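Local structure of R.Ecl18kI (Enterobacter cloacae, 2GB7) at residues G156-L161 against R202-A207; S180-L185 against Q190-E195; E216-L221 against F237-N242. The protein recognises the double-stranded DNA sequence 5'-CCNGG-3' and cuts it before the first cytosine, acting as a type II restriction endonuclease. The protein carries 1 engineered substitution. All blocks are in the same frame, centred on the assembly; numbering follows the deposited sequence.

Contact 1 (G156-L161 against R202-A207); sequences GKLVDL and REMYLA. With nucleotides of chain B.
Leu158 reaches Met204 with a strained first torsion: at a chi1 of 124° its CG nearly eclipses its own carbonyl carbon. From there CD2 touches the thioether, 3.7 Å from Met204 SD, with Met204 CE a little farther off. Val159 adds its CG2 branch, which stands 4.1 Å from Met204 SD, so the sulfur faces two methyl groups on successive residues. Met204 is stretched out as far as SD and folds only at the last torsion (chi3 -43°). A type I beta turn presents the two aliphatic residues, closed by a bond of 3.1 Å from Val159 N to Gly156 O. The turn leads into a classic beta bulge, with Asp160 and Leu161 both opposite Ile179, in the central mixed sheet of the PD-(D/E)XK nuclease fold; Met204 belongs to the parallel part of that sheet. Val192 of helix 191-199 packs against both Leu158 and Met204, and Ser180 OG is hydrogen-bonded to Leu158 O. On the DNA side of the turn Lys157 CB comes within 3.2 Å of C5' of nucleotide DC2 of chain B, a tight approach to the sugar-phosphate backbone made by the base of the lysine chain rather than its amine.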
loop_
_atom_site.group_PDB
_atom_site.type_symbol
_atom_site.label_atom_id
_atom_site.label_comp_id
_atom_site.label_asym_id
_atom_site.label_seq_id
_atom_site.Cartn_x
_atom_site.Cartn_y
_atom_site.Cartn_z
ATOM N N GLY F 156 -12.773 -5.841 -12.588
ATOM C CA GLY F 156 -11.511 -5.696 -11.848
ATOM C C GLY F 156 -11.535 -6.433 -10.526
ATOM O O GLY F 156 -12.588 -6.521 -9.898
ATOM N N LYS F 157 -10.385 -6.950 -10.077
ATOM C CA LYS F 157 -10.359 -7.684 -8.808
ATOM C C LYS F 157 -10.580 -6.750 -7.602
ATOM O O LYS F 157 -10.857 -7.210 -6.487
ATOM C CB LYS F 157 -9.086 -8.536 -8.664
ATOM C CG LYS F 157 -8.866 -9.558 -9.798
ATOM C CD LYS F 157 -10.109 -10.434 -10.051
ATOM C CE LYS F 157 -9.855 -11.485 -11.135
ATOM N NZ LYS F 157 -11.126 -12.172 -11.532
ATOM N N LEU F 158 -10.548 -5.439 -7.826
ATOM C CA LEU F 158 -10.787 -4.483 -6.731
ATOM C C LEU F 158 -12.315 -4.154 -6.589
ATOM O O LEU F 158 -12.722 -3.475 -5.646
ATOM C CB LEU F 158 -9.824 -3.295 -6.936
ATOM C CG LEU F 158 -10.322 -1.858 -7.054
ATOM C CD1 LEU F 158 -9.160 -0.921 -7.352
ATOM C CD2 LEU F 158 -11.406 -1.725 -8.098
ATOM N N VAL F 159 -13.121 -4.666 -7.508
ATOM C CA VAL F 159 -14.572 -4.544 -7.332
ATOM C C VAL F 159 -14.959 -5.604 -6.338
ATOM O O VAL F 159 -14.572 -6.778 -6.496
ATOM C CB VAL F 159 -15.309 -4.847 -8.612
ATOM C CG1 VAL F 159 -16.848 -4.875 -8.324
ATOM C CG2 VAL F 159 -14.927 -3.842 -9.681
ATOM N N ASP F 160 -15.661 -5.196 -5.288
ATOM C CA ASP F 160 -16.084 -6.109 -4.228
ATOM C C ASP F 160 -17.489 -6.651 -4.424
ATOM O O ASP F 160 -17.734 -7.827 -4.160
ATOM C CB ASP F 160 -16.017 -5.391 -2.905
ATOM C CG ASP F 160 -14.591 -5.083 -2.521
ATOM O OD1 ASP F 160 -13.701 -5.980 -2.675
ATOM O OD2 ASP F 160 -14.326 -3.934 -2.134
ATOM N N LEU F 161 -18.401 -5.774 -4.845
ATOM C CA LEU F 161 -19.813 -6.145 -5.009
ATOM C C LEU F 161 -20.328 -5.731 -6.361
ATOM O O LEU F 161 -20.017 -4.648 -6.838
ATOM C CB LEU F 161 -20.656 -5.444 -3.962
ATOM C CG LEU F 161 -20.251 -5.735 -2.519
ATOM C CD1 LEU F 161 -20.880 -4.780 -1.552
ATOM C CD2 LEU F 161 -20.519 -7.201 -2.146
ATOM N N ARG F 202 -18.581 1.853 -16.400
ATOM C CA ARG F 202 -19.286 3.109 -16.599
ATOM C C ARG F 202 -19.049 4.064 -15.411
ATOM O O ARG F 202 -18.715 5.222 -15.582
ATOM C CB ARG F 202 -20.786 2.839 -16.724
ATOM C CG ARG F 202 -21.593 4.104 -17.004
ATOM C CD ARG F 202 -23.108 3.822 -17.028
ATOM N NE ARG F 202 -23.550 3.296 -15.729
ATOM C CZ ARG F 202 -23.802 2.011 -15.463
ATOM N NH1 ARG F 202 -23.700 1.082 -16.409
ATOM N NH2 ARG F 202 -24.165 1.660 -14.231
ATOM N N GLU F 203 -19.187 3.524 -14.210
ATOM C CA GLU F 203 -18.985 4.286 -12.995
ATOM C C GLU F 203 -18.737 3.292 -11.884
ATOM O O GLU F 203 -19.230 2.161 -11.915
ATOM C CB GLU F 203 -20.208 5.129 -12.665
ATOM C CG GLU F 203 -21.475 4.318 -12.503
ATOM C CD GLU F 203 -22.721 5.182 -12.559
ATOM O OE1 GLU F 203 -22.820 6.113 -11.702
ATOM O OE2 GLU F 203 -23.601 4.918 -13.439
ATOM N N MET F 204 -17.952 3.693 -10.901
ATOM C CA MET F 204 -17.708 2.833 -9.741
ATOM C C MET F 204 -17.871 3.656 -8.480
ATOM O O MET F 204 -17.420 4.810 -8.387
ATOM C CB MET F 204 -16.307 2.178 -9.776
ATOM C CG MET F 204 -16.176 0.836 -8.964
ATOM S SD MET F 204 -14.521 0.201 -8.902
ATOM C CE MET F 204 -13.969 0.436 -10.587
ATOM N N TYR F 205 -18.478 3.031 -7.498
ATOM C CA TYR F 205 -18.595 3.680 -6.187
ATOM C C TYR F 205 -17.427 3.178 -5.374
ATOM O O TYR F 205 -17.185 1.972 -5.329
ATOM C CB TYR F 205 -19.890 3.257 -5.519
ATOM C CG TYR F 205 -21.087 3.853 -6.255
ATOM C CD1 TYR F 205 -21.723 4.973 -5.754
ATOM C CD2 TYR F 205 -21.504 3.312 -7.469
ATOM C CE1 TYR F 205 -22.804 5.544 -6.426
ATOM C CE2 TYR F 205 -22.528 3.886 -8.171
ATOM C CZ TYR F 205 -23.188 4.996 -7.631
ATOM O OH TYR F 205 -24.259 5.548 -8.301
ATOM N N LEU F 206 -16.733 4.106 -4.717
ATOM C CA LEU F 206 -15.540 3.804 -3.905
ATOM C C LEU F 206 -15.853 4.141 -2.472
ATOM O O LEU F 206 -15.847 5.320 -2.075
ATOM C CB LEU F 206 -14.344 4.608 -4.397
ATOM C CG LEU F 206 -13.079 4.503 -3.529
ATOM C CD1 LEU F 206 -12.691 3.040 -3.463
ATOM C CD2 LEU F 206 -11.909 5.380 -4.077
ATOM N N ALA F 207 -16.184 3.107 -1.717
ATOM C CA ALA F 207 -16.549 3.288 -0.308
ATOM C C ALA F 207 -15.296 3.494 0.520
ATOM O O ALA F 207 -14.355 2.713 0.388
ATOM C CB ALA F 207 -17.247 2.057 0.189
ATOM P P DC B 2 -4.764 -7.946 -8.136
ATOM O OP1 DC B 2 -5.571 -8.241 -9.347
ATOM O OP2 DC B 2 -3.492 -7.193 -8.265
ATOM O "O5'" DC B 2 -5.699 -7.184 -7.099
ATOM C "C5'" DC B 2 -6.841 -7.841 -6.563
ATOM C "C4'" DC B 2 -6.965 -7.568 -5.084
ATOM O "O4'" DC B 2 -5.996 -8.328 -4.320
ATOM C "C3'" DC B 2 -6.790 -6.109 -4.673
ATOM O "O3'" DC B 2 -7.811 -5.806 -3.735
ATOM C "C2'" DC B 2 -5.427 -6.092 -4.001
ATOM C "C1'" DC B 2 -5.371 -7.478 -3.378
ATOM N N1 DC B 2 -4.016 -8.001 -3.117
ATOM C C2 DC B 2 -3.704 -8.451 -1.824
ATOM O O2 DC B 2 -4.585 -8.428 -0.950
ATOM N N3 DC B 2 -2.457 -8.905 -1.564
ATOM C C4 DC B 2 -1.543 -8.933 -2.537
ATOM N N4 DC B 2 -0.322 -9.383 -2.236
ATOM C C5 DC B 2 -1.838 -8.499 -3.863
ATOM C C6 DC B 2 -3.075 -8.043 -4.106
#

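Contact 2 (S180-L185 against Q190-E195). With nucleotides of chain B.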
loop_
_atom_site.group_PDB
_atom_site.type_symbol
_atom_site.label_atom_id
_atom_site.label_comp_id
_atom_site.label_asym_id
_atom_site.label_seq_id
_atom_site.Cartn_x
_atom_site.Cartn_y
_atom_site.Cartn_z
ATOM N N SER F 180 -16.427 -0.700 -4.893
ATOM C CA SER F 180 -15.070 -1.003 -4.361
ATOM C C SER F 180 -14.957 -0.375 -2.971
ATOM O O SER F 180 -15.768 0.501 -2.620
ATOM C CB SER F 180 -13.992 -0.382 -5.265
ATOM O OG SER F 180 -12.682 -0.662 -4.736
ATOM N N ALA F 181 -14.019 -0.868 -2.162
ATOM C CA ALA F 181 -13.905 -0.320 -0.815
ATOM C C ALA F 181 -12.423 -0.243 -0.438
ATOM O O ALA F 181 -11.687 -1.156 -0.746
ATOM C CB ALA F 181 -14.611 -1.215 0.130
ATOM N N LYS F 182 -12.035 0.862 0.198
ATOM C CA LYS F 182 -10.703 1.074 0.727
ATOM C C LYS F 182 -10.895 1.809 2.027
ATOM O O LYS F 182 -11.470 2.883 2.019
ATOM C CB LYS F 182 -9.877 1.947 -0.240
ATOM C CG LYS F 182 -9.506 1.196 -1.516
ATOM C CD LYS F 182 -8.587 2.034 -2.388
ATOM C CE LYS F 182 -8.271 1.276 -3.701
ATOM N NZ LYS F 182 -7.699 -0.091 -3.463
ATOM N N THR F 183 -10.422 1.249 3.140
ATOM C CA THR F 183 -10.648 1.885 4.432
ATOM C C THR F 183 -10.024 3.277 4.474
ATOM O O THR F 183 -10.644 4.222 4.970
ATOM C CB THR F 183 -10.101 1.018 5.577
ATOM O OG1 THR F 183 -8.726 0.701 5.316
ATOM C CG2 THR F 183 -10.933 -0.252 5.721
ATOM N N THR F 184 -8.780 3.379 3.979
ATOM C CA THR F 184 -8.093 4.664 3.764
ATOM C C THR F 184 -7.628 4.660 2.325
ATOM O O THR F 184 -7.501 3.581 1.723
ATOM C CB THR F 184 -6.862 4.850 4.674
ATOM O OG1 THR F 184 -6.028 3.687 4.614
ATOM C CG2 THR F 184 -7.293 5.099 6.133
ATOM N N LEU F 185 -7.410 5.850 1.781
ATOM C CA LEU F 185 -7.043 6.031 0.365
ATOM C C LEU F 185 -5.565 6.181 0.113
ATOM O O LEU F 185 -5.063 5.621 -0.866
ATOM C CB LEU F 185 -7.776 7.229 -0.263
ATOM C CG LEU F 185 -9.299 7.130 -0.242
ATOM C CD1 LEU F 185 -9.972 8.229 -1.123
ATOM C CD2 LEU F 185 -9.779 5.759 -0.731
ATOM N N GLN F 190 -5.567 5.682 -6.779
ATOM C CA GLN F 190 -5.144 5.684 -8.173
ATOM C C GLN F 190 -5.390 4.331 -8.828
ATOM O O GLN F 190 -5.516 4.255 -10.061
ATOM C CB GLN F 190 -3.663 6.074 -8.246
ATOM C CG GLN F 190 -3.421 7.557 -7.826
ATOM C CD GLN F 190 -1.939 7.900 -7.589
ATOM O OE1 GLN F 190 -1.075 7.037 -7.677
ATOM N NE2 GLN F 190 -1.672 9.141 -7.185
ATOM N N GLU F 191 -5.486 3.262 -8.018
ATOM C CA GLU F 191 -5.762 1.915 -8.558
ATOM C C GLU F 191 -7.143 1.851 -9.189
ATOM O O GLU F 191 -7.383 1.039 -10.082
ATOM C CB GLU F 191 -5.665 0.876 -7.444
ATOM C CG GLU F 191 -4.235 0.844 -6.822
ATOM C CD GLU F 191 -4.142 -0.003 -5.560
ATOM O OE1 GLU F 191 -5.203 -0.531 -5.123
ATOM O OE2 GLU F 191 -2.998 -0.111 -4.983
ATOM N N VAL F 192 -8.055 2.680 -8.683
ATOM C CA VAL F 192 -9.466 2.566 -9.073
ATOM C C VAL F 192 -9.693 3.046 -10.522
ATOM O O VAL F 192 -10.241 2.272 -11.287
ATOM C CB VAL F 192 -10.415 3.219 -8.038
ATOM C CG1 VAL F 192 -11.842 2.931 -8.411
ATOM C CG2 VAL F 192 -10.136 2.634 -6.636
ATOM N N PRO F 193 -9.238 4.268 -10.895
ATOM C CA PRO F 193 -9.353 4.660 -12.304
ATOM C C PRO F 193 -8.634 3.692 -13.232
ATOM O O PRO F 193 -9.071 3.456 -14.336
ATOM C CB PRO F 193 -8.666 6.031 -12.342
ATOM C CG PRO F 193 -8.900 6.612 -11.029
ATOM C CD PRO F 193 -8.650 5.376 -10.121
ATOM N N GLU F 194 -7.525 3.110 -12.784
ATOM C CA GLU F 194 -6.854 2.143 -13.639
ATOM C C GLU F 194 -7.779 0.987 -13.976
ATOM O O GLU F 194 -7.890 0.593 -15.147
ATOM C CB GLU F 194 -5.545 1.655 -12.976
ATOM C CG GLU F 194 -4.796 0.679 -13.902
ATOM C CD GLU F 194 -5.296 -0.744 -13.876
ATOM O OE1 GLU F 194 -5.831 -1.200 -12.833
ATOM O OE2 GLU F 194 -5.105 -1.439 -14.917
ATOM N N GLU F 195 -8.499 0.479 -12.983
ATOM C CA GLU F 195 -9.392 -0.640 -13.217
ATOM C C GLU F 195 -10.641 -0.227 -13.994
ATOM O O GLU F 195 -11.067 -0.955 -14.885
ATOM C CB GLU F 195 -9.729 -1.362 -11.915
ATOM C CG GLU F 195 -8.509 -2.148 -11.423
ATOM C CD GLU F 195 -8.176 -3.287 -12.393
ATOM O OE1 GLU F 195 -8.978 -4.240 -12.471
ATOM O OE2 GLU F 195 -7.144 -3.231 -13.095
ATOM P P DC B 4 -8.110 -1.681 2.035
ATOM O OP1 DC B 4 -9.377 -1.270 2.686
ATOM O OP2 DC B 4 -7.763 -1.153 0.687
ATOM O "O5'" DC B 4 -6.895 -1.348 3.009
ATOM C "C5'" DC B 4 -6.870 -1.854 4.336
ATOM C "C4'" DC B 4 -5.582 -1.452 5.016
ATOM O "O4'" DC B 4 -4.475 -2.105 4.350
ATOM C "C3'" DC B 4 -5.283 0.048 4.986
ATOM O "O3'" DC B 4 -4.692 0.456 6.223
ATOM C "C2'" DC B 4 -4.266 0.180 3.865
ATOM C "C1'" DC B 4 -3.516 -1.141 3.944
ATOM N N1 DC B 4 -2.952 -1.575 2.658
ATOM C C2 DC B 4 -1.619 -2.025 2.608
ATOM O O2 DC B 4 -0.974 -2.133 3.662
ATOM N N3 DC B 4 -1.075 -2.335 1.411
ATOM C C4 DC B 4 -1.805 -2.222 0.293
ATOM N N4 DC B 4 -1.203 -2.482 -0.874
ATOM C C5 DC B 4 -3.174 -1.824 0.323
ATOM C C6 DC B 4 -3.701 -1.513 1.516
ATOM P P DT B 5 -5.609 1.114 7.358
ATOM O OP1 DT B 5 -6.663 1.913 6.688
ATOM O OP2 DT B 5 -4.703 1.769 8.334
ATOM O "O5'" DT B 5 -6.311 -0.130 8.065
ATOM C "C5'" DT B 5 -5.569 -1.044 8.879
ATOM C "C4'" DT B 5 -5.372 -0.461 10.259
ATOM O "O4'" DT B 5 -6.642 -0.061 10.834
ATOM C "C3'" DT B 5 -4.703 -1.374 11.293
ATOM O "O3'" DT B 5 -3.725 -0.613 12.008
ATOM C "C2'" DT B 5 -5.845 -1.721 12.240
ATOM C "C1'" DT B 5 -6.643 -0.433 12.198
ATOM N N1 DT B 5 -8.044 -0.478 12.664
ATOM C C2 DT B 5 -8.464 0.543 13.489
ATOM O O2 DT B 5 -7.726 1.439 13.865
ATOM N N3 DT B 5 -9.779 0.469 13.865
ATOM C C4 DT B 5 -10.694 -0.506 13.515
ATOM O O4 DT B 5 -11.851 -0.432 13.920
ATOM C C5 DT B 5 -10.179 -1.557 12.663
ATOM C C7 DT B 5 -11.090 -2.667 12.246
ATOM C C6 DT B 5 -8.896 -1.489 12.285
#
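OP1 of nucleotide DT5 of chain B is gripped by two neighbouring hydroxyls: Thr183 OG1 and Thr184 OG1 each donate to it at 2.8 Å. Both threonines hold OG1 between the backbone N and the carbonyl carbon, with the methyl anti to the carbonyl, and this turns the two oxygens to the same phosphate. They come just beyond strand 177-181, the first strand of a beta-alpha-beta unit that runs through helix 191-199 into strand 204-207, part of the core of the PD-(D/E)XK fold. The preceding phosphate is taken up by the main chain: Thr183 N donates to OP1 of DC4 of chain B at 2.8 Å, nearly straight at 164°. Lys182 O is hydrogen-bonded to Thr208 OG1, which helps to hold the chain at this point.

Lys182 carries the contact with the helix. Its chain runs extended until the last torsion, where a bend (chi4 -55°) brings NZ to Glu191 OE1 at 3.0 Å in a salt bridge. The ammonium meets that oxygen on its anti side, 35° out of the carboxylate plane, so the approach is tilted. NZ also has a long, weak ion pair with another DNA phosphate. Lys182 lies where the family motif has its lysine, consistent with a place in the cleavage site, although this crystal is depleted of metal. Glu191 stands at the dimer interface as well, packing on Gln190 of the second subunit, while its OE2 is close to the like-charged Glu187 of that subunit. The side chains of Lys182 and Val192 run antiparallel to one another, and the CG2 methyl of Val192 rests 3.7 Å from Lys182 CE.

Contact 3 (E216-L221 against F237-N242); sequences ETINIL and FKYKNN
Ile218 CD1 makes the whole direct contact, touching both Tyr239 and Asn242. It lies 3.8 Å from Tyr239 CD2 and equally near CE2, so the methyl meets the CD2-CE2 bond of the ring obliquely. From the opposite direction to Ile218 comes the amide of Asn242, whose ND2 is 3.8 Å from Ile218 CD1; this is a van der Waals contact. Ile218 reaches the pair because CG1 is anti to its carbonyl carbon (chi1 -70°) and the chain then continues almost fully extended, carrying CD1 well clear of its helix.

Tyr239 is the first residue to leave helical geometry after helix 232-238, and a bond from Asn242 N to Tyr239 O, 3.0 Å long, closes the turn that puts both residues on the same methyl. That helix is the connection between parallel strands 226-230 and 245-247 in a beta-alpha-beta crossover at one end of the central sheet. Helix 215-223, which carries Ile218, joins strand 204-207 to strand 226-230, so the contact sets helix 215-223 against the loop that leaves helix 232-238.

The second shell fixes the partners. Tyr239 OH is hydrogen-bonded to Phe213 O, and the two rings are stacked, while Lys238 CB sits 3.4 Å above the plane of the Tyr239 ring, toward its rim. For Asn242, OD1 takes a hydrogen bond from Arg244 N and ND2 makes a weak one to Glu215 OE1, which together probably help to fix the amide's rotation. Farther out, Ile220, two residues further along helix 215-223, packs on Glu194 of the second subunit.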
loop_
_atom_site.group_PDB
_atom_site.type_symbol
_atom_site.label_atom_id
_atom_site.label_comp_id
_atom_site.label_asym_id
_atom_site.label_seq_id
_atom_site.Cartn_x
_atom_site.Cartn_y
_atom_site.Cartn_z
ATOM N N GLU F 216 -8.393 17.778 -5.065
ATOM C CA GLU F 216 -7.727 17.292 -6.272
ATOM C C GLU F 216 -8.015 15.815 -6.525
ATOM O O GLU F 216 -8.307 15.426 -7.650
ATOM C CB GLU F 216 -6.221 17.540 -6.210
ATOM C CG GLU F 216 -5.445 17.021 -7.432
ATOM N N THR F 217 -7.901 14.992 -5.491
ATOM C CA THR F 217 -8.250 13.576 -5.598
ATOM C C THR F 217 -9.730 13.403 -6.014
ATOM O O THR F 217 -10.049 12.637 -6.911
ATOM C CB THR F 217 -7.954 12.873 -4.278
ATOM O OG1 THR F 217 -6.531 12.858 -4.080
ATOM C CG2 THR F 217 -8.469 11.443 -4.282
ATOM N N ILE F 218 -10.618 14.104 -5.325
ATOM C CA ILE F 218 -12.039 14.049 -5.691
ATOM C C ILE F 218 -12.237 14.352 -7.165
ATOM O O ILE F 218 -12.994 13.641 -7.875
ATOM C CB ILE F 218 -12.874 15.039 -4.827
ATOM C CG1 ILE F 218 -12.914 14.521 -3.411
ATOM C CG2 ILE F 218 -14.313 15.092 -5.342
ATOM C CD1 ILE F 218 -13.301 15.580 -2.326
ATOM N N ASN F 219 -11.578 15.406 -7.632
ATOM C CA ASN F 219 -11.772 15.842 -9.015
ATOM C C ASN F 219 -11.184 14.866 -10.028
ATOM O O ASN F 219 -11.771 14.601 -11.074
ATOM C CB ASN F 219 -11.168 17.219 -9.188
ATOM C CG ASN F 219 -11.962 18.295 -8.473
ATOM O OD1 ASN F 219 -13.101 18.076 -8.057
ATOM N ND2 ASN F 219 -11.349 19.455 -8.308
ATOM N N ILE F 220 -10.030 14.295 -9.707
ATOM C CA ILE F 220 -9.467 13.292 -10.626
ATOM C C ILE F 220 -10.358 12.061 -10.659
ATOM O O ILE F 220 -10.645 11.534 -11.733
ATOM C CB ILE F 220 -8.041 12.895 -10.196
ATOM C CG1 ILE F 220 -7.111 14.086 -10.380
ATOM C CG2 ILE F 220 -7.585 11.660 -10.946
ATOM C CD1 ILE F 220 -5.756 13.945 -9.679
ATOM N N LEU F 221 -10.836 11.625 -9.496
ATOM C CA LEU F 221 -11.767 10.503 -9.448
ATOM C C LEU F 221 -13.040 10.821 -10.248
ATOM O O LEU F 221 -13.545 9.981 -10.972
ATOM C CB LEU F 221 -12.111 10.142 -7.984
ATOM C CG LEU F 221 -10.910 9.500 -7.286
ATOM C CD1 LEU F 221 -11.286 9.389 -5.831
ATOM C CD2 LEU F 221 -10.582 8.116 -7.888
ATOM N N PHE F 237 -18.527 16.732 8.087
ATOM C CA PHE F 237 -17.418 17.363 8.771
ATOM C C PHE F 237 -16.409 17.929 7.784
ATOM O O PHE F 237 -15.899 19.036 7.969
ATOM C CB PHE F 237 -16.713 16.362 9.675
ATOM C CG PHE F 237 -15.568 16.956 10.437
ATOM C CD1 PHE F 237 -15.800 17.921 11.410
ATOM C CD2 PHE F 237 -14.264 16.555 10.181
ATOM C CE1 PHE F 237 -14.747 18.483 12.125
ATOM C CE2 PHE F 237 -13.199 17.110 10.893
ATOM C CZ PHE F 237 -13.445 18.078 11.865
ATOM N N LYS F 238 -16.129 17.174 6.725
ATOM C CA LYS F 238 -15.014 17.503 5.846
ATOM C C LYS F 238 -15.376 17.845 4.394
ATOM O O LYS F 238 -14.588 18.510 3.712
ATOM C CB LYS F 238 -13.993 16.367 5.883
ATOM C CG LYS F 238 -13.135 16.349 7.152
ATOM C CD LYS F 238 -12.012 17.370 7.075
ATOM C CE LYS F 238 -11.157 17.345 8.336
ATOM N NZ LYS F 238 -10.834 15.942 8.765
ATOM N N TYR F 239 -16.549 17.396 3.943
ATOM C CA TYR F 239 -16.964 17.520 2.531
ATOM C C TYR F 239 -18.398 18.027 2.409
ATOM O O TYR F 239 -19.130 17.670 1.491
ATOM C CB TYR F 239 -16.810 16.163 1.837
ATOM C CG TYR F 239 -15.419 15.614 2.030
ATOM C CD1 TYR F 239 -15.169 14.627 2.977
ATOM C CD2 TYR F 239 -14.350 16.122 1.293
ATOM C CE1 TYR F 239 -13.871 14.136 3.180
ATOM C CE2 TYR F 239 -13.053 15.653 1.490
ATOM C CZ TYR F 239 -12.832 14.658 2.442
ATOM O OH TYR F 239 -11.579 14.161 2.664
ATOM N N LYS F 240 -18.786 18.893 3.337
ATOM C CA LYS F 240 -20.184 19.259 3.489
ATOM C C LYS F 240 -20.812 19.829 2.216
ATOM O O LYS F 240 -21.898 19.428 1.805
ATOM C CB LYS F 240 -20.328 20.267 4.627
ATOM C CG LYS F 240 -21.766 20.481 5.049
ATOM C CD LYS F 240 -21.893 21.660 5.975
ATOM C CE LYS F 240 -21.348 21.368 7.376
ATOM N NZ LYS F 240 -22.119 20.309 8.098
ATOM N N ASN F 241 -20.121 20.775 1.612
ATOM C CA ASN F 241 -20.632 21.459 0.437
ATOM C C ASN F 241 -20.680 20.546 -0.777
ATOM O O ASN F 241 -21.505 20.734 -1.676
ATOM C CB ASN F 241 -19.720 22.645 0.114
ATOM N N ASN F 242 -19.807 19.540 -0.770
ATOM C CA ASN F 242 -19.252 18.987 -1.998
ATOM C C ASN F 242 -20.136 17.919 -2.599
ATOM O O ASN F 242 -20.147 16.792 -2.118
ATOM C CB ASN F 242 -17.871 18.408 -1.699
ATOM C CG ASN F 242 -17.059 18.199 -2.941
ATOM O OD1 ASN F 242 -17.598 17.866 -3.999
ATOM N ND2 ASN F 242 -15.757 18.414 -2.840
#

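Contacts 1 and 2 are built on the same part of the sheet, with centres about 8 Å apart; along the chain contact 2 is nested inside the loop closed by contact 1. Their strands pair directly: Ala207 N lies 2.8 Å from Ser180 O, and Ser180 N lies at the same distance from Tyr205 O, both probable hydrogen bonds. Asp160 OD2 is 3.1 Å from Ala181 N. Contact 1 meets DC2 of chain B, and contact 2 meets DC4 and DT5 of that strand. Contact 3 comes later in the chain, its centre about 15 Å from that of contact 2, and meets it where Leu221 CD2 packs 3.9 Å from Pro193 CG. Its nearest atom is about 6 Å from the DNA.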